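Local coordinates for shikimate dehydrogenase (NADP(+)) (Peptoclostridium difficile, PDB 5DZS), which probably catalyses the reversible NADPH-linked reduction of 3-dehydroshikimate to shikimate, the fourth step of the seven-step route to chorismate, at residues N180-M186 against L209-P213; S107-A112 against K228-Y234; L6-K10 against T61-K65. All coordinates share one frame; numbering follows the deposited sequence. Where two conformers were deposited one is given.

Interaction 1: residues N180-M186 against L209-P213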
ATOM      1  N   ASN B 180     -23.381  15.977  -0.031  1.00 28.03           N
ATOM      2  CA  ASN B 180     -24.315  14.954   0.413  1.00 28.53           C
ATOM      3  C   ASN B 180     -23.632  13.626   0.725  1.00 29.04           C
ATOM      4  O   ASN B 180     -23.182  12.922  -0.191  1.00 29.66           O
ATOM      5  CB  ASN B 180     -25.379  14.681  -0.645  1.00 30.28           C
ATOM      6  CG  ASN B 180     -26.332  13.583  -0.215  1.00 33.27           C
ATOM      7  OD1 ASN B 180     -26.735  13.525   0.947  1.00 34.08           O
ATOM      8  ND2 ASN B 180     -26.678  12.696  -1.139  1.00 34.31           N
ATOM      9  N   ALA B 181     -23.570  13.286   2.006  1.00 29.56           N
ATOM     10  CA  ALA B 181     -23.017  12.008   2.460  1.00 31.47           C
ATOM     11  C   ALA B 181     -24.132  11.095   3.003  1.00 35.32           C
ATOM     12  O   ALA B 181     -23.840  10.132   3.707  1.00 44.15           O
ATOM     13  CB  ALA B 181     -21.959  12.231   3.528  1.00 30.78           C
ATOM     14  N   THR B 182     -25.388  11.393   2.664  1.00 38.04           N
ATOM     15  CA  THR B 182     -26.535  10.595   3.104  1.00 41.32           C
ATOM     16  C   THR B 182     -26.891   9.586   2.019  1.00 46.78           C
ATOM     17  O   THR B 182     -26.508   9.754   0.869  1.00 43.38           O
ATOM     18  CB  THR B 182     -27.785  11.458   3.380  1.00 43.68           C
ATOM     19  OG1 THR B 182     -28.395  11.884   2.149  1.00 42.34           O
ATOM     20  CG2 THR B 182     -27.450  12.662   4.249  1.00 41.78           C
ATOM     21  N   PRO B 183     -27.644   8.537   2.380  1.00 50.28           N
ATOM     22  CA  PRO B 183     -28.049   7.579   1.355  1.00 56.52           C
ATOM     23  C   PRO B 183     -29.252   8.061   0.524  1.00 60.76           C
ATOM     24  O   PRO B 183     -29.775   7.301  -0.286  1.00 65.84           O
ATOM     25  CB  PRO B 183     -28.416   6.334   2.169  1.00 56.47           C
ATOM     26  CG  PRO B 183     -28.826   6.849   3.498  1.00 55.16           C
ATOM     27  CD  PRO B 183     -28.066   8.126   3.732  1.00 53.32           C
ATOM     28  N   VAL B 184     -29.677   9.309   0.716  1.00 61.71           N
ATOM     29  CA  VAL B 184     -30.819   9.854  -0.014  1.00 66.08           C
ATOM     30  C   VAL B 184     -30.458  10.203  -1.458  1.00 70.68           C
ATOM     31  O   VAL B 184     -29.418  10.817  -1.717  1.00 70.13           O
ATOM     32  CB  VAL B 184     -31.371  11.116   0.680  1.00 65.15           C
ATOM     33  CG1 VAL B 184     -32.557  11.685  -0.090  1.00 68.02           C
ATOM     34  CG2 VAL B 184     -31.761  10.800   2.116  1.00 65.28           C
ATOM     35  N   GLY B 185     -31.324   9.801  -2.389  1.00 73.42           N
ATOM     36  CA  GLY B 185     -31.149  10.096  -3.813  1.00 74.60           C
ATOM     37  C   GLY B 185     -30.740   8.931  -4.695  1.00 78.68           C
ATOM     38  O   GLY B 185     -30.495   9.120  -5.888  1.00 76.54           O
ATOM     39  N   MET B 186     -30.677   7.726  -4.138  1.00 83.17           N
ATOM     40  CA  MET B 186     -30.264   6.571  -4.943  1.00 92.79           C
ATOM     41  C   MET B 186     -31.450   5.753  -5.499  1.00 99.42           C
ATOM     42  O   MET B 186     -32.601   6.166  -5.389  1.00102.64           O
ATOM     43  CB  MET B 186     -29.207   5.728  -4.195  1.00 93.49           C
ATOM     44  CG  MET B 186     -29.556   5.268  -2.787  1.00 95.19           C
ATOM     45  SD  MET B 186     -28.065   4.683  -1.941  1.00 97.95           S
ATOM     46  CE  MET B 186     -28.739   4.043  -0.409  1.00102.13           C
ATOM     47  N   LEU B 209     -22.104  12.334  -3.261  1.00 30.60           N
ATOM     48  CA  LEU B 209     -21.306  11.106  -3.314  1.00 29.82           C
ATOM     49  C   LEU B 209     -22.068   9.971  -3.980  1.00 33.27           C
ATOM     50  O   LEU B 209     -21.473   8.957  -4.369  1.00 31.72           O
ATOM     51  CB  LEU B 209     -20.811  10.702  -1.927  1.00 30.10           C
ATOM     52  CG  LEU B 209     -19.950  11.744  -1.204  1.00 31.43           C
ATOM     53  CD1 LEU B 209     -19.358  11.179   0.082  1.00 31.74           C
ATOM     54  CD2 LEU B 209     -18.855  12.301  -2.108  1.00 34.34           C
ATOM     55  N   ILE B 210     -23.375  10.137  -4.126  1.00 36.10           N
ATOM     56  CA  ILE B 210     -24.203   9.141  -4.779  1.00 37.20           C
ATOM     57  C   ILE B 210     -24.018   9.211  -6.280  1.00 38.58           C
ATOM     58  O   ILE B 210     -23.756  10.274  -6.849  1.00 38.05           O
ATOM     59  CB  ILE B 210     -25.704   9.381  -4.491  1.00 42.27           C
ATOM     60  CG1 ILE B 210     -25.998   9.292  -2.985  1.00 43.94           C
ATOM     61  CG2 ILE B 210     -26.573   8.407  -5.273  1.00 44.34           C
ATOM     62  CD1 ILE B 210     -25.641   7.964  -2.342  1.00 46.96           C
ATOM     63  N   TYR B 211     -24.118   8.060  -6.922  1.00 39.96           N
ATOM     64  CA  TYR B 211     -24.105   8.023  -8.365  1.00 41.46           C
ATOM     65  C   TYR B 211     -25.278   7.192  -8.845  1.00 45.80           C
ATOM     66  O   TYR B 211     -25.474   6.065  -8.398  1.00 46.65           O
ATOM     67  CB  TYR B 211     -22.823   7.437  -8.958  1.00 39.75           C
ATOM     68  CG  TYR B 211     -23.006   7.245 -10.445  1.00 41.57           C
ATOM     69  CD1 TYR B 211     -23.076   8.343 -11.298  1.00 41.86           C
ATOM     70  CD2 TYR B 211     -23.173   5.977 -10.992  1.00 43.40           C
ATOM     71  CE1 TYR B 211     -23.274   8.188 -12.656  1.00 43.45           C
ATOM     72  CE2 TYR B 211     -23.375   5.809 -12.350  1.00 45.89           C
ATOM     73  CZ  TYR B 211     -23.427   6.918 -13.178  1.00 46.82           C
ATOM     74  OH  TYR B 211     -23.619   6.752 -14.530  1.00 51.70           O
ATOM     75  N   ASN B 212     -26.067   7.780  -9.736  1.00 50.09           N
ATOM     76  CA  ASN B 212     -27.158   7.076 -10.377  1.00 54.92           C
ATOM     77  C   ASN B 212     -27.264   7.597 -11.813  1.00 55.75           C
ATOM     78  O   ASN B 212     -27.284   8.812 -12.044  1.00 52.25           O
ATOM     79  CB  ASN B 212     -28.476   7.220  -9.605  1.00 60.08           C
ATOM     80  CG  ASN B 212     -28.918   8.658  -9.451  1.00 66.93           C
ATOM     81  OD1 ASN B 212     -28.135   9.589  -9.641  1.00 77.17           O
ATOM     82  ND2 ASN B 212     -30.183   8.848  -9.091  1.00 69.14           N
ATOM     83  N   PRO B 213     -27.268   6.681 -12.789  1.00 57.45           N
ATOM     84  CA  PRO B 213     -27.385   7.075 -14.186  1.00 57.88           C
ATOM     85  C   PRO B 213     -28.482   8.112 -14.461  1.00 59.55           C
ATOM     86  O   PRO B 213     -28.299   8.974 -15.316  1.00 63.64           O
ATOM     87  CB  PRO B 213     -27.713   5.753 -14.881  1.00 58.63           C
ATOM     88  CG  PRO B 213     -27.002   4.725 -14.063  1.00 57.38           C
ATOM     89  CD  PRO B 213     -26.969   5.242 -12.646  1.00 57.50           C
TER

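Interaction 2: residues S107-A112 against K228-Y234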
ATOM      1  N   SER B 107      -9.185  12.921  -4.810  1.00 35.11           N
ATOM      2  CA  SER B 107      -9.162  12.694  -6.247  1.00 34.97           C
ATOM      3  C   SER B 107     -10.269  13.456  -7.003  1.00 35.48           C
ATOM      4  O   SER B 107      -9.992  14.157  -8.003  1.00 34.86           O
ATOM      5  CB  SER B 107      -9.315  11.194  -6.496  1.00 39.85           C
ATOM      6  OG  SER B 107      -9.271  10.899  -7.869  1.00 42.68           O
ATOM      7  N   MET B 108     -11.501  13.308  -6.507  0.50 32.94           N
ATOM      8  CA  MET B 108     -12.717  13.942  -7.056  0.50 32.67           C
ATOM      9  C   MET B 108     -12.628  15.473  -7.038  0.50 32.00           C
ATOM     10  O   MET B 108     -13.021  16.141  -7.994  0.50 32.70           O
ATOM     11  CB  MET B 108     -13.937  13.486  -6.235  0.50 32.38           C
ATOM     12  CG  MET B 108     -15.258  14.186  -6.557  0.50 32.91           C
ATOM     13  SD  MET B 108     -16.631  13.744  -5.442  0.50 31.47           S
ATOM     14  CE  MET B 108     -16.044  14.426  -3.895  0.50 31.43           C
ATOM     15  N   PHE B 109     -12.135  16.017  -5.932  1.00 32.51           N
ATOM     16  CA  PHE B 109     -11.986  17.478  -5.772  1.00 33.55           C
ATOM     17  C   PHE B 109     -10.944  18.040  -6.729  1.00 34.90           C
ATOM     18  O   PHE B 109     -11.150  19.100  -7.319  1.00 35.83           O
ATOM     19  CB  PHE B 109     -11.655  17.862  -4.331  1.00 34.32           C
ATOM     20  CG  PHE B 109     -12.861  17.982  -3.447  1.00 35.49           C
ATOM     21  CD1 PHE B 109     -13.447  16.862  -2.894  1.00 35.40           C
ATOM     22  CD2 PHE B 109     -13.404  19.221  -3.158  1.00 37.63           C
ATOM     23  CE1 PHE B 109     -14.549  16.968  -2.067  1.00 37.29           C
ATOM     24  CE2 PHE B 109     -14.521  19.337  -2.339  1.00 38.78           C
ATOM     25  CZ  PHE B 109     -15.086  18.209  -1.788  1.00 39.74           C
ATOM     26  N   LYS B 110      -9.835  17.330  -6.899  1.00 35.18           N
ATOM     27  CA  LYS B 110      -8.802  17.765  -7.837  1.00 37.50           C
ATOM     28  C   LYS B 110      -9.321  17.724  -9.261  1.00 37.80           C
ATOM     29  O   LYS B 110      -9.094  18.641 -10.034  1.00 36.40           O
ATOM     30  CB  LYS B 110      -7.556  16.883  -7.736  1.00 40.51           C
ATOM     31  CG  LYS B 110      -6.758  17.083  -6.466  1.00 42.92           C
ATOM     32  CD  LYS B 110      -5.664  16.041  -6.358  1.00 45.85           C
ATOM     33  CE  LYS B 110      -4.805  16.261  -5.128  1.00 47.67           C
ATOM     34  NZ  LYS B 110      -3.978  15.062  -4.839  1.00 49.61           N
ATOM     35  N   MET B 111     -10.034  16.664  -9.604  1.00 36.96           N
ATOM     36  CA  MET B 111     -10.555  16.511 -10.956  1.00 39.87           C
ATOM     37  C   MET B 111     -11.555  17.628 -11.276  1.00 39.07           C
ATOM     38  O   MET B 111     -11.537  18.186 -12.377  1.00 40.55           O
ATOM     39  CB  MET B 111     -11.174  15.114 -11.114  1.00 41.62           C
ATOM     40  CG  MET B 111     -11.853  14.831 -12.443  1.00 45.40           C
ATOM     41  SD  MET B 111     -13.475  15.605 -12.600  1.00 50.18           S
ATOM     42  CE  MET B 111     -14.384  14.834 -11.249  1.00 49.05           C
ATOM     43  N   ALA B 112     -12.398  17.962 -10.300  1.00 35.68           N
ATOM     44  CA  ALA B 112     -13.412  18.999 -10.460  1.00 37.64           C
ATOM     45  C   ALA B 112     -12.849  20.414 -10.235  1.00 39.53           C
ATOM     46  O   ALA B 112     -13.590  21.392 -10.325  1.00 42.27           O
ATOM     47  CB  ALA B 112     -14.563  18.734  -9.503  1.00 36.02           C
ATOM     48  N   LYS B 228     -22.628  24.875  -9.484  1.00 52.78           N
ATOM     49  CA  LYS B 228     -21.616  23.894  -9.872  1.00 51.29           C
ATOM     50  C   LYS B 228     -21.992  22.573  -9.203  1.00 48.46           C
ATOM     51  O   LYS B 228     -22.260  22.544  -8.006  1.00 47.82           O
ATOM     52  CB  LYS B 228     -20.218  24.360  -9.451  1.00 50.02           C
ATOM     53  CG  LYS B 228     -19.088  23.422  -9.846  1.00 51.03           C
ATOM     54  CD  LYS B 228     -17.730  24.054  -9.569  1.00 53.17           C
ATOM     55  CE  LYS B 228     -16.584  23.061  -9.723  1.00 54.28           C
ATOM     56  NZ  LYS B 228     -16.558  22.379 -11.047  1.00 56.93           N
ATOM     57  N   THR B 229     -22.061  21.499  -9.985  1.00 47.28           N
ATOM     58  CA  THR B 229     -22.412  20.173  -9.460  1.00 44.97           C
ATOM     59  C   THR B 229     -21.380  19.115  -9.811  1.00 45.23           C
ATOM     60  O   THR B 229     -20.687  19.215 -10.814  1.00 44.71           O
ATOM     61  CB  THR B 229     -23.758  19.676 -10.013  1.00 46.43           C
ATOM     62  OG1 THR B 229     -23.693  19.597 -11.446  1.00 47.56           O
ATOM     63  CG2 THR B 229     -24.883  20.586  -9.586  1.00 47.11           C
ATOM     64  N   CYS B 230     -21.310  18.078  -8.977  1.00 41.92           N
ATOM     65  CA  CYS B 230     -20.383  16.980  -9.182  1.00 41.47           C
ATOM     66  C   CYS B 230     -21.016  15.730  -8.588  1.00 36.72           C
ATOM     67  O   CYS B 230     -21.438  15.767  -7.425  1.00 36.61           O
ATOM     68  CB  CYS B 230     -19.071  17.305  -8.477  1.00 42.68           C
ATOM     69  SG  CYS B 230     -17.783  16.068  -8.670  1.00 48.98           S
ATOM     70  N   ASP B 231     -21.106  14.647  -9.372  1.00 35.68           N
ATOM     71  CA  ASP B 231     -21.672  13.381  -8.868  1.00 33.91           C
ATOM     72  C   ASP B 231     -20.573  12.467  -8.346  1.00 32.29           C
ATOM     73  O   ASP B 231     -19.398  12.835  -8.332  1.00 31.42           O
ATOM     74  CB  ASP B 231     -22.621  12.681  -9.870  1.00 36.46           C
ATOM     75  CG  ASP B 231     -21.918  12.074 -11.084  1.00 38.04           C
ATOM     76  OD1 ASP B 231     -20.728  11.708 -11.013  1.00 35.12           O
ATOM     77  OD2 ASP B 231     -22.604  11.921 -12.118  1.00 42.29           O
ATOM     78  N   GLY B 232     -20.960  11.293  -7.874  1.00 31.96           N
ATOM     79  CA  GLY B 232     -19.986  10.434  -7.217  1.00 29.99           C
ATOM     80  C   GLY B 232     -19.223   9.472  -8.079  1.00 28.47           C
ATOM     81  O   GLY B 232     -18.368   8.763  -7.559  1.00 26.21           O
ATOM     82  N   LEU B 233     -19.477   9.462  -9.391  1.00 27.74           N
ATOM     83  CA  LEU B 233     -18.871   8.408 -10.229  1.00 27.02           C
ATOM     84  C   LEU B 233     -17.347   8.421 -10.262  1.00 25.09           C
ATOM     85  O   LEU B 233     -16.713   7.367 -10.150  1.00 23.60           O
ATOM     86  CB  LEU B 233     -19.443   8.427 -11.647  1.00 29.05           C
ATOM     87  CG  LEU B 233     -18.969   7.299 -12.572  1.00 29.60           C
ATOM     88  CD1 LEU B 233     -19.297   5.911 -12.017  1.00 31.04           C
ATOM     89  CD2 LEU B 233     -19.580   7.482 -13.954  1.00 32.33           C
ATOM     90  N   TYR B 234     -16.734   9.585 -10.403  1.00 26.34           N
ATOM     91  CA  TYR B 234     -15.276   9.615 -10.480  1.00 25.27           C
ATOM     92  C   TYR B 234     -14.655   9.023  -9.215  1.00 25.29           C
ATOM     93  O   TYR B 234     -13.671   8.287  -9.266  1.00 24.54           O
ATOM     94  CB  TYR B 234     -14.779  11.051 -10.720  1.00 26.48           C
ATOM     95  CG  TYR B 234     -13.347  11.150 -11.164  1.00 28.16           C
ATOM     96  CD1 TYR B 234     -13.012  10.953 -12.497  1.00 29.63           C
ATOM     97  CD2 TYR B 234     -12.327  11.444 -10.268  1.00 27.28           C
ATOM     98  CE1 TYR B 234     -11.710  11.050 -12.924  1.00 31.08           C
ATOM     99  CE2 TYR B 234     -11.007  11.544 -10.698  1.00 31.42           C
ATOM    100  CZ  TYR B 234     -10.712  11.347 -12.022  1.00 29.65           C
ATOM    101  OH  TYR B 234      -9.418  11.438 -12.514  1.00 35.34           O
TER
HETATM  102  O   HOH W   1     -11.238   9.143  -7.847  1.00 34.28           O

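Interaction 3: residues L6-K10 against T61-K65. With SO4 (sulfate ion), chain D.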
ATOM      1  N   LEU B   6     -18.590  -6.845  -2.769  1.00 15.94           N
ATOM      2  CA  LEU B   6     -19.081  -5.689  -2.042  1.00 16.05           C
ATOM      3  C   LEU B   6     -20.070  -6.128  -0.981  1.00 17.10           C
ATOM      4  O   LEU B   6     -21.081  -6.766  -1.295  1.00 17.40           O
ATOM      5  CB  LEU B   6     -19.770  -4.716  -3.006  1.00 18.00           C
ATOM      6  CG  LEU B   6     -20.468  -3.501  -2.383  1.00 17.67           C
ATOM      7  CD1 LEU B   6     -19.500  -2.610  -1.637  1.00 18.35           C
ATOM      8  CD2 LEU B   6     -21.243  -2.731  -3.437  1.00 20.06           C
ATOM      9  N   VAL B   7     -19.779  -5.768   0.277  1.00 16.27           N
ATOM     10  CA  VAL B   7     -20.631  -6.110   1.402  1.00 17.17           C
ATOM     11  C   VAL B   7     -21.496  -4.919   1.816  1.00 17.44           C
ATOM     12  O   VAL B   7     -20.976  -3.829   2.085  1.00 18.80           O
ATOM     13  CB  VAL B   7     -19.787  -6.564   2.596  1.00 18.36           C
ATOM     14  CG1 VAL B   7     -20.649  -6.758   3.850  1.00 22.60           C
ATOM     15  CG2 VAL B   7     -19.027  -7.852   2.253  1.00 19.32           C
ATOM     16  N   GLY B   8     -22.805  -5.130   1.873  1.00 17.84           N
ATOM     17  CA  GLY B   8     -23.743  -4.083   2.284  1.00 19.02           C
ATOM     18  C   GLY B   8     -25.085  -4.720   2.514  1.00 21.24           C
ATOM     19  O   GLY B   8     -25.252  -5.906   2.274  1.00 21.87           O
ATOM     20  N   GLU B   9     -26.063  -3.944   2.950  1.00 23.38           N
ATOM     21  CA  GLU B   9     -27.376  -4.525   3.268  1.00 29.40           C
ATOM     22  C   GLU B   9     -28.258  -4.705   2.025  1.00 33.01           C
ATOM     23  O   GLU B   9     -28.862  -5.776   1.824  1.00 34.28           O
ATOM     24  CB  GLU B   9     -28.056  -3.662   4.322  1.00 31.39           C
ATOM     25  CG  GLU B   9     -29.364  -4.204   4.854  1.00 35.90           C
ATOM     26  CD  GLU B   9     -29.995  -3.254   5.860  1.00 38.85           C
ATOM     27  OE1 GLU B   9     -29.644  -2.048   5.863  1.00 43.78           O
ATOM     28  OE2 GLU B   9     -30.850  -3.716   6.647  1.00 44.21           O
ATOM     29  N   LYS B  10     -28.294  -3.670   1.186  1.00 32.71           N
ATOM     30  CA  LYS B  10     -29.091  -3.658  -0.051  1.00 35.13           C
ATOM     31  C   LYS B  10     -28.214  -3.085  -1.148  1.00 33.45           C
ATOM     32  O   LYS B  10     -27.795  -1.924  -1.053  1.00 38.63           O
ATOM     33  CB  LYS B  10     -30.325  -2.765   0.125  1.00 42.45           C
ATOM     34  CG  LYS B  10     -31.216  -3.104   1.316  1.00 48.46           C
ATOM     35  CD  LYS B  10     -31.864  -4.473   1.178  1.00 53.65           C
ATOM     36  CE  LYS B  10     -32.847  -4.728   2.319  1.00 59.11           C
ATOM     37  NZ  LYS B  10     -33.584  -6.014   2.156  1.00 59.78           N
ATOM     38  N   THR B  61     -19.774  -1.212   2.372  1.00 17.76           N
ATOM     39  CA  THR B  61     -20.565  -0.002   2.236  1.00 18.98           C
ATOM     40  C   THR B  61     -21.608   0.092   3.359  1.00 20.43           C
ATOM     41  O   THR B  61     -21.550  -0.620   4.391  1.00 20.43           O
ATOM     42  CB  THR B  61     -21.133   0.155   0.816  1.00 21.10           C
ATOM     43  OG1 THR B  61     -21.729   1.464   0.656  1.00 23.45           O
ATOM     44  CG2 THR B  61     -22.128  -0.910   0.500  1.00 22.49           C
ATOM     45  N   VAL B  62     -22.520   1.039   3.217  1.00 22.90           N
ATOM     46  CA  VAL B  62     -23.525   1.255   4.250  1.00 24.71           C
ATOM     47  C   VAL B  62     -24.352  -0.009   4.493  1.00 23.55           C
ATOM     48  O   VAL B  62     -24.699  -0.724   3.546  1.00 24.73           O
ATOM     49  CB  VAL B  62     -24.414   2.459   3.882  1.00 28.96           C
ATOM     50  CG1 VAL B  62     -23.581   3.720   3.874  1.00 32.76           C
ATOM     51  CG2 VAL B  62     -25.101   2.250   2.554  1.00 31.55           C
ATOM     52  N   PRO B  63     -24.711  -0.305   5.748  1.00 23.09           N
ATOM     53  CA  PRO B  63     -24.433   0.495   6.942  1.00 22.75           C
ATOM     54  C   PRO B  63     -23.375  -0.125   7.844  1.00 23.92           C
ATOM     55  O   PRO B  63     -23.421   0.007   9.063  1.00 25.07           O
ATOM     56  CB  PRO B  63     -25.787   0.430   7.657  1.00 25.80           C
ATOM     57  CG  PRO B  63     -26.235  -0.945   7.402  1.00 25.72           C
ATOM     58  CD  PRO B  63     -25.745  -1.318   6.011  1.00 25.68           C
ATOM     59  N   TYR B  64     -22.363  -0.718   7.215  1.00 20.88           N
ATOM     60  CA  TYR B  64     -21.408  -1.541   7.957  1.00 21.25           C
ATOM     61  C   TYR B  64     -19.993  -1.007   8.060  1.00 19.21           C
ATOM     62  O   TYR B  64     -19.148  -1.699   8.616  1.00 20.89           O
ATOM     63  CB  TYR B  64     -21.334  -2.953   7.318  1.00 21.23           C
ATOM     64  CG  TYR B  64     -22.659  -3.700   7.258  1.00 21.56           C
ATOM     65  CD1 TYR B  64     -23.474  -3.766   8.371  1.00 23.44           C
ATOM     66  CD2 TYR B  64     -23.079  -4.353   6.112  1.00 20.11           C
ATOM     67  CE1 TYR B  64     -24.673  -4.448   8.332  1.00 24.50           C
ATOM     68  CE2 TYR B  64     -24.278  -5.039   6.059  1.00 21.03           C
ATOM     69  CZ  TYR B  64     -25.071  -5.072   7.174  1.00 22.57           C
ATOM     70  OH  TYR B  64     -26.272  -5.729   7.176  1.00 24.81           O
ATOM     71  N   LYS B  65     -19.731   0.196   7.576  1.00 19.60           N
ATOM     72  CA  LYS B  65     -18.338   0.659   7.561  1.00 20.32           C
ATOM     73  C   LYS B  65     -17.715   0.796   8.956  1.00 23.01           C
ATOM     74  O   LYS B  65     -16.515   0.646   9.109  1.00 23.12           O
ATOM     75  CB  LYS B  65     -18.181   1.944   6.775  1.00 22.08           C
ATOM     76  CG  LYS B  65     -18.598   1.846   5.323  1.00 23.74           C
ATOM     77  CD  LYS B  65     -18.351   3.227   4.696  1.00 28.98           C
ATOM     78  CE  LYS B  65     -18.740   3.360   3.257  1.00 33.94           C
ATOM     79  NZ  LYS B  65     -18.478   4.800   2.919  1.00 35.78           N
TER
HETATM   80  S   SO4 D 301     -21.817   3.726   7.673  1.00 38.53           S
HETATM   81  O1  SO4 D 301     -21.853   4.758   6.625  1.00 50.03           O
HETATM   82  O2  SO4 D 301     -23.083   3.822   8.480  1.00 52.95           O
HETATM   83  O3  SO4 D 301     -21.710   2.357   7.119  1.00 32.98           O
HETATM   84  O4  SO4 D 301     -20.669   3.993   8.560  1.00 47.57           O
HETATM   85  O   HOH W   2     -26.263  -1.198   1.560  1.00 37.82           O

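Interaction 1: residues N180-M186 against L209-P213
I210 reaches the 180-186 loop because its CG1 stands anti to the carbonyl carbon (chi1 -61°), which sets CG2 against M186 while a further turn about CB-CG1 carries CD1 toward T182; N180, with CG anti to its backbone N (chi1 178°), brings its amide up to the same branch. The isoleucine therefore offers three separate carbons to the loop. I210 CD1 lies 3.8 Å from T182 O, CG1 meets N180 ND2 at 3.9 Å, and CG2 meets M186 CB at the same separation, the methionine and isoleucine side chains running at about a right angle to each other. M186 is poorly ordered, which leaves the placing of its sulfur less certain than that of its CB.

The loop that receives I210 is shaped by its own polar groups. N180 OD1 accepts from T182 OG1 at 2.6 Å, in the carbonyl plane and on a lone pair, and also from T182 N, which comes from above that plane; the second bond defines an Asx turn. T182 OG1 in turn accepts from V184 N at 3.2 Å, an ST turn, and a type II turn from P183 to M186 follows. N180 ND2 bonds to D208, whose carboxylate also receives I210 N, so one acid fixes both the asparagine and the start of the second loop.

Backbone contact is slight: L209 N donates weakly to N180 O, over 3.3 Å. These are the loops following parallel strands 177-180 and 205-208, at the C-terminal ends of the strands of the Rossmann-type sheet, and L209 and Y211 are predicted to bind NADP(+) and shikimate, respectively.

Interaction 2: residues S107-A112 against K228-Y234
Y234 and M111 make the dense end of this contact. The thioether chain of M111, bent at chi2 and chi3, folds over one face of the tyrosine ring: CG stands 3.7 Å from the Y234 ring centroid and only 11° off its normal, a CH-pi contact, while M111 CB sits 3.6 Å from Y234 CE2. SD follows above the same face at 4.7 Å from the centroid, a more distant Met-aromatic approach. At the ring edge, S107 OG comes within 3.4 Å of Y234 CE2. C230 continues the packed zone toward the strand, its SG touching M108 CG at 3.8 Å and the A112 methyl more loosely.

The margins are sparser: at one end a water is held by S107 OG and donates to Y234 O; at the other, exposed K228 extends until its last torsion bends NZ toward A112 O, a weak bond at 3.2 Å. D231 takes little part; its OD1 accepts from L233 N at 3.0 Å, a capping bond at the start of the helix. G232, in the turn before helix 233-248, is predicted to bind NADP(+).

Y234 OH bonds to D258, Y261 meets the ring edge-to-face and L257 packs on the side chain. Sulfur, methylene and aromatic surfaces thus supply most of the adhesion between helix 101-111 and edge strand 228-230, whereas the polar links are one weak lysine bond and a water bridge.

Interaction 3: residues L6-K10 against T61-K65
T61 N donates to V7 O at 2.9 Å with an N-H...O angle of 167°, a straight bond lying nearly on the carbonyl axis, and it joins the chain as strand 2-8 ends to the loop that leaves strand 57-60. G8 passes closest to T61 here, the two CA atoms being 5.2 Å apart. The threonine methyl, T61 CG2, lies between the backbone N and the carbonyl carbon of its own residue and meets L6 CD1 at 3.8 Å.

In the other segment the V62-P63 peptide bond is cis. P63 CD sits 3.8 Å above the Y64 ring plane, over its centre. E9 CB meets the same P63 CD at 3.7 Å, and lies close to Y64 OH as well. Y64 brings CE2 to 3.6 Å from G8 C, an oblique approach, and CD2 near V7 CG1. A water accepts from K10 N and donates to V62 O at 2.6 Å, bridging the two loops. E9 OE1 pairs with K40 and Y64 OH with I38 O, so both polar ends are held from outside.

Across the loop, K65 N donates to sulfate O3 at 3.0 Å; G128 N holds the same ion, probably from the crystallisation liquor. T61 is predicted to bind shikimate and K65, paired with D101, to be the proton acceptor. The site rests at the ends of adjacent parallel strands 2-8 and 57-60, with strand 31-37 flanking 2-8 on its far side.

How the interactions relate
From the N terminus, interaction 3 comes first: 6-10 and 61-65 close a loop of some fifty residues within the substrate-binding domain, before either other contact opens. Interaction 2 starts in helix 101-111 and closes only at 228-234; its closing segment supplies the last of the parallel sheet's six strands, the other five lying between. Interaction 1 opens and closes within that span, joining the loops after two neighbouring strands. Interactions 1 and 2 touch, through a probable hydrogen bond from G232 N to I210 O and packing of Y211 on L233. Interaction 3 stays separate, about 5 Å from interaction 1 and 11 Å from interaction 2 at nearest atoms.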